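Local structure of putative enoyl-CoA hydratase/isomerase (Acinetobacter baumannii, 3FDU) at residues Asn27-Tyr30 with Gly31-Leu35; Gln197-Thr200 with Ala201-Leu204. The protein probably acts on enoyl-CoA thioesters as a hydratase or isomerase of the crotonase superfamily. The protein carries 4 engineered substitutions. All blocks are in the same frame, centred on the assembly; numbering follows the deposited sequence.

Contact 1: residues Asn27-Tyr30 with Gly31-Leu35; sequences NALY and GELYL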
loop_
_atom_site.group_PDB
_atom_site.type_symbol
_atom_site.label_atom_id
_atom_site.label_comp_id
_atom_site.label_asym_id
_atom_site.label_seq_id
_atom_site.Cartn_x
_atom_site.Cartn_y
_atom_site.Cartn_z
ATOM N N ASN A 27 3.095 24.712 -18.839
ATOM C CA ASN A 27 1.843 24.291 -18.233
ATOM C C ASN A 27 1.772 24.552 -16.709
ATOM O O ASN A 27 0.989 23.907 -15.983
ATOM C CB ASN A 27 1.581 22.808 -18.569
ATOM C CG ASN A 27 0.986 22.637 -19.983
ATOM O OD1 ASN A 27 0.898 23.613 -20.719
ATOM N ND2 ASN A 27 0.592 21.398 -20.363
ATOM N N ALA A 28 2.583 25.473 -16.212
ATOM C CA ALA A 28 2.366 25.926 -14.806
ATOM C C ALA A 28 0.945 26.431 -14.628
ATOM O O ALA A 28 0.404 27.106 -15.516
ATOM C CB ALA A 28 3.412 27.031 -14.343
ATOM N N LEU A 29 0.335 26.130 -13.477
ATOM C CA LEU A 29 -1.081 26.488 -13.270
ATOM C C LEU A 29 -1.235 27.712 -12.372
ATOM O O LEU A 29 -0.599 27.797 -11.360
ATOM C CB LEU A 29 -1.864 25.320 -12.662
ATOM C CG LEU A 29 -1.726 24.051 -13.512
ATOM C CD1 LEU A 29 -2.328 22.831 -12.815
ATOM C CD2 LEU A 29 -2.382 24.238 -14.921
ATOM N N TYR A 30 -2.086 28.652 -12.783
ATOM C CA TYR A 30 -2.426 29.819 -11.967
ATOM C C TYR A 30 -3.845 29.677 -11.404
ATOM O O TYR A 30 -4.632 28.869 -11.896
ATOM C CB TYR A 30 -2.245 31.120 -12.787
ATOM C CG TYR A 30 -2.952 31.148 -14.158
ATOM C CD1 TYR A 30 -4.207 31.711 -14.300
ATOM C CD2 TYR A 30 -2.345 30.630 -15.284
ATOM C CE1 TYR A 30 -4.847 31.749 -15.535
ATOM C CE2 TYR A 30 -2.983 30.655 -16.543
ATOM C CZ TYR A 30 -4.222 31.236 -16.647
ATOM O OH TYR A 30 -4.859 31.280 -17.862
ATOM N N GLY A 31 -4.176 30.494 -10.405
ATOM C CA GLY A 31 -5.465 30.463 -9.691
ATOM C C GLY A 31 -6.677 30.110 -10.531
ATOM O O GLY A 31 -7.374 29.082 -10.295
ATOM N N GLU A 32 -6.956 30.958 -11.508
ATOM C CA GLU A 32 -8.164 30.797 -12.309
ATOM C C GLU A 32 -8.159 29.565 -13.248
ATOM O O GLU A 32 -9.193 28.994 -13.544
ATOM C CB GLU A 32 -8.460 32.093 -13.075
ATOM C CG GLU A 32 -9.277 33.127 -12.216
ATOM C CD GLU A 32 -10.254 33.965 -13.043
ATOM O OE1 GLU A 32 -9.787 34.834 -13.814
ATOM O OE2 GLU A 32 -11.493 33.746 -12.935
ATOM N N LEU A 33 -6.990 29.139 -13.682
ATOM C CA LEU A 33 -6.903 27.939 -14.519
ATOM C C LEU A 33 -7.232 26.701 -13.678
ATOM O O LEU A 33 -7.961 25.824 -14.138
ATOM C CB LEU A 33 -5.514 27.848 -15.173
ATOM C CG LEU A 33 -5.185 26.619 -16.052
ATOM C CD1 LEU A 33 -6.268 26.431 -17.131
ATOM C CD2 LEU A 33 -3.833 26.855 -16.693
ATOM N N TYR A 34 -6.749 26.632 -12.426
ATOM C CA TYR A 34 -7.214 25.541 -11.545
ATOM C C TYR A 34 -8.783 25.456 -11.521
ATOM O O TYR A 34 -9.396 24.366 -11.640
ATOM C CB TYR A 34 -6.740 25.736 -10.115
ATOM C CG TYR A 34 -5.261 25.625 -9.802
ATOM C CD1 TYR A 34 -4.624 24.382 -9.746
ATOM C CD2 TYR A 34 -4.517 26.759 -9.471
ATOM C CE1 TYR A 34 -3.288 24.274 -9.393
ATOM C CE2 TYR A 34 -3.169 26.660 -9.119
ATOM C CZ TYR A 34 -2.563 25.420 -9.101
ATOM O OH TYR A 34 -1.244 25.300 -8.705
ATOM N N LEU A 35 -9.436 26.608 -11.392
ATOM C CA LEU A 35 -10.911 26.634 -11.337
ATOM C C LEU A 35 -11.571 26.258 -12.642
ATOM O O LEU A 35 -12.642 25.592 -12.668
ATOM C CB LEU A 35 -11.390 28.027 -10.922
ATOM C CG LEU A 35 -10.816 28.510 -9.582
ATOM C CD1 LEU A 35 -11.347 29.911 -9.233
ATOM C CD2 LEU A 35 -11.147 27.521 -8.423
#
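Leu29 reaches from the loop onto two side chains of the first turn of helix 31-46. Its CB lies over one face of the Tyr34 ring, 3.8 Å from the ring centroid, shifted toward the rim on the CZ and CE1 side, which makes a CH-pi contact. At CG the chain forks: CD1 continues along the same ring, 3.8 Å from Tyr34 CE1, while CD2 turns to Leu33 and meets its CD2 at 3.5 Å, tighter than usual for two methyl groups. The arrangement is a helix N-terminus, with Tyr30 at the N-cap. The carbonyl of Tyr30 opens the helical pattern: Tyr30 O accepts Tyr34 N at 3.1 Å in a nearly straight bond (166°), with a weak second bond from Leu33 N. The Tyr30 side chain packs on the first turn. With CG between the backbone N and the carbonyl carbon (chi1 52°), the phenol folds back over the helix start, and Leu33 CB sits almost centrally over one ring face, 3.9 Å from the centroid and 9° off the normal. Leu33 CD2 approaches the Tyr30 ring at CE2, so the same methyl touches both Leu29 and Tyr30. Both phenol oxygens find partners elsewhere in the chain: Tyr30 OH is hydrogen-bonded to His6 ND1, and Tyr34 OH to Asn66 OD1, while the Tyr34 side chain also packs against Ile113 and Leu91.

Contact 2: residues Gln197-Thr200 with Ala201-Leu204; sequences QHLT and ALPL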
loop_
_atom_site.group_PDB
_atom_site.type_symbol
_atom_site.label_atom_id
_atom_site.label_comp_id
_atom_site.label_asym_id
_atom_site.label_seq_id
_atom_site.Cartn_x
_atom_site.Cartn_y
_atom_site.Cartn_z
ATOM N N GLN A 197 -11.563 4.664 -25.018
ATOM C CA GLN A 197 -12.523 4.095 -25.973
ATOM C C GLN A 197 -12.972 2.717 -25.496
ATOM O O GLN A 197 -14.161 2.380 -25.597
ATOM C CB GLN A 197 -11.885 3.941 -27.357
ATOM C CG GLN A 197 -11.884 5.203 -28.215
ATOM C CD GLN A 197 -10.897 5.123 -29.413
ATOM O OE1 GLN A 197 -10.626 6.130 -30.083
ATOM N NE2 GLN A 197 -10.365 3.932 -29.677
ATOM N N HIS A 198 -12.035 1.902 -25.013
ATOM C CA HIS A 198 -12.408 0.608 -24.442
ATOM C C HIS A 198 -13.404 0.786 -23.294
ATOM O O HIS A 198 -14.412 0.094 -23.230
ATOM C CB HIS A 198 -11.170 -0.180 -23.986
ATOM C CG HIS A 198 -11.489 -1.458 -23.242
ATOM N ND1 HIS A 198 -12.279 -2.458 -23.769
ATOM C CD2 HIS A 198 -11.051 -1.925 -22.044
ATOM C CE1 HIS A 198 -12.348 -3.466 -22.917
ATOM N NE2 HIS A 198 -11.604 -3.167 -21.864
ATOM N N LEU A 199 -13.140 1.720 -22.386
ATOM C CA LEU A 199 -14.074 1.958 -21.299
ATOM C C LEU A 199 -15.446 2.460 -21.799
ATOM O O LEU A 199 -16.466 2.087 -21.207
ATOM C CB LEU A 199 -13.497 2.920 -20.238
ATOM C CG LEU A 199 -12.250 2.384 -19.513
ATOM C CD1 LEU A 199 -11.788 3.354 -18.353
ATOM C CD2 LEU A 199 -12.547 1.003 -18.977
ATOM N N THR A 200 -15.495 3.303 -22.836
ATOM C CA THR A 200 -16.815 3.775 -23.279
ATOM C C THR A 200 -17.607 2.622 -23.920
ATOM O O THR A 200 -18.824 2.687 -24.024
ATOM C CB THR A 200 -16.763 4.934 -24.286
ATOM O OG1 THR A 200 -16.277 4.425 -25.538
ATOM C CG2 THR A 200 -15.843 6.007 -23.809
ATOM N N ALA A 201 -16.949 1.575 -24.371
ATOM C CA ALA A 201 -17.716 0.437 -24.891
ATOM C C ALA A 201 -18.289 -0.493 -23.787
ATOM O O ALA A 201 -19.011 -1.422 -24.106
ATOM C CB ALA A 201 -16.886 -0.355 -25.903
ATOM N N LEU A 202 -17.960 -0.237 -22.509
ATOM C CA LEU A 202 -18.438 -1.055 -21.363
ATOM C C LEU A 202 -19.607 -0.337 -20.735
ATOM O O LEU A 202 -19.817 0.836 -21.038
ATOM C CB LEU A 202 -17.307 -1.322 -20.318
ATOM C CG LEU A 202 -16.089 -2.072 -20.915
ATOM C CD1 LEU A 202 -14.819 -2.263 -19.977
ATOM C CD2 LEU A 202 -16.515 -3.442 -21.419
ATOM N N PRO A 203 -20.412 -1.034 -19.903
ATOM C CA PRO A 203 -21.634 -0.419 -19.371
ATOM C C PRO A 203 -21.336 0.704 -18.420
ATOM O O PRO A 203 -20.537 0.539 -17.476
ATOM C CB PRO A 203 -22.315 -1.565 -18.611
ATOM C CG PRO A 203 -21.851 -2.794 -19.300
ATOM C CD PRO A 203 -20.377 -2.479 -19.636
ATOM N N LEU A 204 -21.971 1.849 -18.655
ATOM C CA LEU A 204 -21.780 2.986 -17.781
ATOM C C LEU A 204 -22.143 2.675 -16.330
ATOM O O LEU A 204 -21.465 3.152 -15.388
ATOM C CB LEU A 204 -22.606 4.206 -18.245
ATOM C CG LEU A 204 -22.476 5.363 -17.202
ATOM C CD1 LEU A 204 -21.944 6.709 -17.777
ATOM C CD2 LEU A 204 -23.765 5.585 -16.478
#
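Leu202 folds back against the last turn of helix 188-200, where the chain leaves its helical path. The firm part is polar, made of backbone amides and one side-chain hydroxyl. Gln197 O takes two donors from the same face of its carbonyl plane, Ala201 N at 3.2 Å and Thr200 OG1 at 2.9 Å. The hydroxyl gets there because chi1 of 71° sets OG1 between the backbone N and the carbonyl carbon, turned back toward the preceding turn. Leu202 N then bonds to Leu199 O at 3.1 Å, coming from well above the carbonyl plane, as the chain tightens at the helix C-terminus.

The side-chain part is looser. Leu202 CD1 lies over one face of the His198 imidazole, 4.2 Å from its centroid and displaced toward NE2 and CE1, and the same methyl stands 4.1 Å from Leu199 CD2. Gln197, His198 and Ala201 are exposed residues.

His198 NE2 is hydrogen-bonded to Thr166 O of the second subunit, whose Phe165 packs on both Leu199 and Leu202. Within its own chain, Leu199 rests on Val52 of strand 52-57 and on Pro101, so this helix end, just ahead of helix 204-214, lies between the sheet and the neighbouring subunit.

Contact 1 lies at the N-terminus of helix 31-46 and contact 2 at the C-terminus of a different helix, 188-200, from which residues 201-204 lead to the next one. They do not touch; their centres are 30 Å apart and their nearest atoms about 21 Å. Contact 1 is the more central, its centre 11 Å from the centre of the chain against 24 Å for contact 2, and no other subunit reaches it, while contact 2 meets a second subunit. A bound glycerol, probably from the crystallisation liquor, lies close to Gly31 in contact 1; such molecules often mark pockets, but no catalytic role is established here.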